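Local coordinates for putative cytochrome P450 120 (Synechocystis sp., PDB 2VE3), which probably works as a heme-dependent monooxygenase of the cytochrome P450 family and binds retinoic acid beside its heme, at residues 237-241 with 242-246; 305-308 with 309-313. One frame throughout, in Å; residues are numbered along the deposited sequence.

Interaction 1. Residues 237-241 with 242-246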
loop_
_atom_site.group_PDB
_atom_site.type_symbol
_atom_site.label_atom_id
_atom_site.label_comp_id
_atom_site.label_asym_id
_atom_site.label_seq_id
_atom_site.Cartn_x
_atom_site.Cartn_y
_atom_site.Cartn_z
ATOM N N GLN A 237 -1.957 -23.829 19.148
ATOM C CA GLN A 237 -1.612 -24.508 17.902
ATOM C C GLN A 237 -0.780 -23.623 16.959
ATOM O O GLN A 237 -1.049 -22.417 16.835
ATOM C CB GLN A 237 -2.883 -24.960 17.179
ATOM C CG GLN A 237 -3.734 -25.971 17.931
ATOM C CD GLN A 237 -2.937 -27.174 18.406
ATOM O OE1 GLN A 237 -2.245 -27.820 17.632
ATOM N NE2 GLN A 237 -3.018 -27.457 19.698
ATOM N N PRO A 238 0.231 -24.217 16.282
ATOM C CA PRO A 238 1.007 -23.465 15.286
ATOM C C PRO A 238 0.181 -23.123 14.042
ATOM O O PRO A 238 -0.885 -23.708 13.825
ATOM C CB PRO A 238 2.134 -24.430 14.917
ATOM C CG PRO A 238 1.601 -25.778 15.239
ATOM C CD PRO A 238 0.714 -25.605 16.426
ATOM N N LEU A 239 0.663 -22.166 13.248
ATOM C CA LEU A 239 0.065 -21.890 11.949
ATOM C C LEU A 239 0.448 -23.018 11.011
ATOM O O LEU A 239 1.607 -23.449 10.992
ATOM C CB LEU A 239 0.579 -20.584 11.361
ATOM C CG LEU A 239 0.441 -19.262 12.112
ATOM C CD1 LEU A 239 0.795 -18.126 11.139
ATOM C CD2 LEU A 239 -0.956 -19.070 12.700
ATOM N N SER A 240 -0.525 -23.483 10.232
ATOM C CA SER A 240 -0.271 -24.509 9.231
ATOM C C SER A 240 0.695 -23.986 8.184
ATOM O O SER A 240 0.896 -22.770 8.063
ATOM C CB SER A 240 -1.576 -24.952 8.565
ATOM O OG SER A 240 -2.155 -23.892 7.806
ATOM N N LEU A 241 1.293 -24.906 7.431
ATOM C CA LEU A 241 2.138 -24.554 6.292
ATOM C C LEU A 241 1.402 -23.741 5.219
ATOM O O LEU A 241 1.926 -22.719 4.787
ATOM C CB LEU A 241 2.811 -25.800 5.679
ATOM C CG LEU A 241 3.628 -25.569 4.399
ATOM C CD1 LEU A 241 4.909 -24.787 4.686
ATOM C CD2 LEU A 241 3.933 -26.889 3.698
ATOM N N PRO A 242 0.210 -24.189 4.771
ATOM C CA PRO A 242 -0.521 -23.363 3.808
ATOM C C PRO A 242 -0.797 -21.928 4.302
ATOM O O PRO A 242 -0.717 -20.983 3.515
ATOM C CB PRO A 242 -1.830 -24.153 3.588
ATOM C CG PRO A 242 -1.423 -25.608 3.863
ATOM C CD PRO A 242 -0.507 -25.449 5.054
ATOM N N GLU A 243 -1.099 -21.772 5.589
ATOM C CA GLU A 243 -1.275 -20.446 6.179
ATOM C C GLU A 243 0.027 -19.638 6.258
ATOM O O GLU A 243 0.035 -18.421 5.971
ATOM C CB GLU A 243 -1.963 -20.515 7.548
ATOM C CG GLU A 243 -1.908 -19.183 8.283
ATOM C CD GLU A 243 -3.069 -18.926 9.202
ATOM O OE1 GLU A 243 -3.800 -19.894 9.575
ATOM O OE2 GLU A 243 -3.248 -17.725 9.545
ATOM N N LEU A 244 1.112 -20.311 6.644
ATOM C CA LEU A 244 2.455 -19.715 6.686
ATOM C C LEU A 244 2.866 -19.121 5.341
ATOM O O LEU A 244 3.405 -18.015 5.277
ATOM C CB LEU A 244 3.489 -20.761 7.093
ATOM C CG LEU A 244 3.577 -21.237 8.550
ATOM C CD1 LEU A 244 4.526 -22.446 8.693
ATOM C CD2 LEU A 244 4.020 -20.101 9.437
ATOM N N LYS A 245 2.620 -19.872 4.269
ATOM C CA LYS A 245 2.968 -19.433 2.929
ATOM C C LYS A 245 2.097 -18.272 2.427
ATOM O O LYS A 245 2.610 -17.348 1.814
ATOM C CB LYS A 245 2.930 -20.613 1.974
ATOM C CG LYS A 245 3.775 -21.794 2.455
ATOM C CD LYS A 245 4.017 -22.816 1.372
ATOM C CE LYS A 245 2.758 -23.405 0.812
ATOM N NZ LYS A 245 3.137 -24.406 -0.224
ATOM N N ASP A 246 0.789 -18.336 2.683
ATOM C CA ASP A 246 -0.143 -17.254 2.337
ATOM C C ASP A 246 0.173 -15.966 3.102
ATOM O O ASP A 246 0.055 -14.870 2.552
ATOM C CB ASP A 246 -1.592 -17.671 2.599
ATOM C CG ASP A 246 -2.245 -18.361 1.397
ATOM O OD1 ASP A 246 -1.543 -18.639 0.401
ATOM O OD2 ASP A 246 -3.472 -18.617 1.443
HETATM O O HOH W 1 -2.998 -22.505 10.087
#

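Interaction 2. Residues 305-308 with 309-313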
loop_
_atom_site.group_PDB
_atom_site.type_symbol
_atom_site.label_atom_id
_atom_site.label_comp_id
_atom_site.label_asym_id
_atom_site.label_seq_id
_atom_site.Cartn_x
_atom_site.Cartn_y
_atom_site.Cartn_z
ATOM N N ASP A 305 8.418 14.215 8.631
ATOM C CA ASP A 305 7.134 13.637 9.017
ATOM C C ASP A 305 5.950 14.271 8.277
ATOM O O ASP A 305 5.095 13.547 7.755
ATOM C CB ASP A 305 6.902 13.760 10.524
ATOM C CG ASP A 305 7.625 12.699 11.331
ATOM O OD1 ASP A 305 8.285 11.798 10.763
ATOM O OD2 ASP A 305 7.534 12.780 12.569
ATOM N N GLN A 306 5.894 15.611 8.262
ATOM C CA GLN A 306 4.838 16.358 7.550
ATOM C C GLN A 306 4.802 16.118 6.034
ATOM O O GLN A 306 3.736 15.969 5.443
ATOM C CB GLN A 306 5.009 17.851 7.773
ATOM C CG GLN A 306 4.606 18.342 9.159
ATOM C CD GLN A 306 4.711 19.855 9.257
ATOM O OE1 GLN A 306 4.280 20.591 8.352
ATOM N NE2 GLN A 306 5.296 20.326 10.352
ATOM N N VAL A 307 5.975 16.147 5.413
ATOM C CA VAL A 307 6.113 15.925 3.962
ATOM C C VAL A 307 5.562 14.536 3.599
ATOM O O VAL A 307 4.852 14.361 2.590
ATOM C CB VAL A 307 7.593 16.077 3.555
ATOM C CG1 VAL A 307 7.829 15.649 2.111
ATOM C CG2 VAL A 307 8.051 17.502 3.784
ATOM N N LEU A 308 5.869 13.555 4.438
ATOM C CA LEU A 308 5.495 12.180 4.145
ATOM C C LEU A 308 3.993 11.943 4.340
ATOM O O LEU A 308 3.377 11.266 3.520
ATOM C CB LEU A 308 6.395 11.190 4.901
ATOM C CG LEU A 308 7.882 11.217 4.540
ATOM C CD1 LEU A 308 8.691 10.298 5.465
ATOM C CD2 LEU A 308 8.141 10.852 3.069
ATOM N N GLN A 309 3.394 12.572 5.359
ATOM C CA GLN A 309 1.928 12.639 5.471
ATOM C C GLN A 309 1.272 13.218 4.203
ATOM O O GLN A 309 0.225 12.736 3.756
ATOM C CB GLN A 309 1.488 13.497 6.682
ATOM C CG GLN A 309 1.783 12.911 8.107
ATOM C CD GLN A 309 0.873 11.758 8.482
ATOM O OE1 GLN A 309 0.994 10.646 7.950
ATOM N NE2 GLN A 309 -0.036 12.005 9.412
ATOM N N GLU A 310 1.895 14.257 3.642
ATOM C CA GLU A 310 1.343 14.959 2.489
ATOM C C GLU A 310 1.571 14.247 1.137
ATOM O O GLU A 310 0.718 14.327 0.243
ATOM C CB GLU A 310 1.820 16.428 2.469
ATOM C CG GLU A 310 1.426 17.255 1.239
ATOM C CD GLU A 310 -0.069 17.462 1.064
ATOM O OE1 GLU A 310 -0.882 16.805 1.751
ATOM O OE2 GLU A 310 -0.441 18.306 0.221
ATOM N N VAL A 311 2.701 13.554 0.998
ATOM C CA VAL A 311 2.919 12.645 -0.155
ATOM C C VAL A 311 1.785 11.609 -0.210
ATOM O O VAL A 311 1.107 11.487 -1.232
ATOM C CB VAL A 311 4.325 11.947 -0.119
ATOM C CG1 VAL A 311 4.401 10.823 -1.124
ATOM C CG2 VAL A 311 5.441 12.933 -0.416
ATOM N N LEU A 312 1.569 10.890 0.895
ATOM C CA LEU A 312 0.509 9.863 1.007
ATOM C C LEU A 312 -0.894 10.439 0.824
ATOM O O LEU A 312 -1.822 9.730 0.405
ATOM C CB LEU A 312 0.583 9.141 2.370
ATOM C CG LEU A 312 1.840 8.321 2.721
ATOM C CD1 LEU A 312 1.750 7.745 4.121
ATOM C CD2 LEU A 312 2.145 7.223 1.706
ATOM N N ARG A 313 -1.053 11.720 1.175
ATOM C CA ARG A 313 -2.326 12.399 1.032
ATOM C C ARG A 313 -2.580 12.632 -0.452
ATOM O O ARG A 313 -3.605 12.221 -0.981
ATOM C CB ARG A 313 -2.338 13.723 1.830
ATOM C CG ARG A 313 -3.721 14.311 2.114
ATOM C CD ARG A 313 -4.296 15.110 0.924
ATOM N NE ARG A 313 -3.381 16.141 0.409
ATOM C CZ ARG A 313 -3.597 16.880 -0.687
ATOM N NH1 ARG A 313 -4.700 16.730 -1.401
ATOM N NH2 ARG A 313 -2.697 17.768 -1.072
#

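Interaction 1. Residues 237-241 with 242-246
Pro242 sets its ring beside the side chain of Ser240, CD lying 3.6 Å from OG. One residue on, the amide of Glu243 points at that same hydroxyl, and its N donates to Ser240 OG over 3.2 Å at an N-H...O angle of 156°. OG can accept there because it stands between its own backbone N and carbonyl carbon (chi1 66°). Ser240 is thus the N-cap of helix 241-272, the long central helix of the P450 fold. A true capping box would close with the Glu243 carboxylate directly on Ser240 N; here a water bridges instead, accepting from Ser240 N at 2.7 Å, bonding OG, and donating to Glu243 OE1. The other carboxylate oxygen, OE2, is held by Arg104, Gln96 and Gln247. Leu244 N donates to Ser240 O (2.8 Å), while its CD2 meets Leu239 CB at 4.0 Å, an apolar contact between the residue before the N-cap and the fourth residue after it, a hydrophobic staple. Lys245 N continues the helical bonding to Leu241 O. Its CG passes Leu241 CD1 at 3.9 Å, the two chains crossing at a slant, and NZ goes on to a salt bridge with Glu208.

Interaction 2. Residues 305-308 with 309-313
Three groups grip Glu310 OE2: Arg313 NH2 at 2.7 Å, Arg366 NE and the backbone N of Asp363. The other oxygen, OE1, takes Arg313 NE at 2.9 Å, so the guanidinium clasps the carboxylate side-on, one nitrogen to each oxygen, through nearly straight bonds. Both oxygens are met on their syn side and lie in the guanidinium plane, although the carboxylate itself is tilted, the nitrogens standing 30° out of its plane. Glu310 bends at chi2 (64°) to bring its end alongside Arg313 one turn further on. This Glu-x-x-Arg pair is the signature of the P450 K helix, and with Arg366 it forms the family's Glu-Arg-Arg triad. With an alanine at Glu310, the like-charged guanidinium groups of Arg313 and Arg366, which lie close together, would probably lose the carboxylate that pairs them, and Asp363 N its acceptor.

In the helix itself, backbone hydrogen bonds link residues four apart, among them Val311 N to Val307 O at 2.8 Å and Leu312 N to Leu308 O at 3.2 Å. Val311 CG2 packs over Val307 O at 3.4 Å, and loosely against Val307 CG1. Leu312 CG likewise rests 3.4 Å from Leu308 O, its side chain reaching the heme. Val307, Leu308 and Val311 lie against helix 241-272, Val307 also against helix 274-285, and Leu308 and Leu312 touch helix 394-411.

Along the chain the two contacts come in series, neither enclosing nor crossing the other, and each closes no more than a helical turn. Interaction 1 comes first, where the loop after helix 224-230 turns into helix 241-272, whose first residues pack against helix 192-215. That long helix then runs through the molecule, and residues near its far end, Phe266 and Leu269 among them, meet helix 302-314, which carries interaction 2. The same helix is therefore started by 237-246 and packed on by 305-313. The contacts lie on opposite sides of the chain's centre, about 36 Å apart between centres, and only interaction 2 reaches the heme.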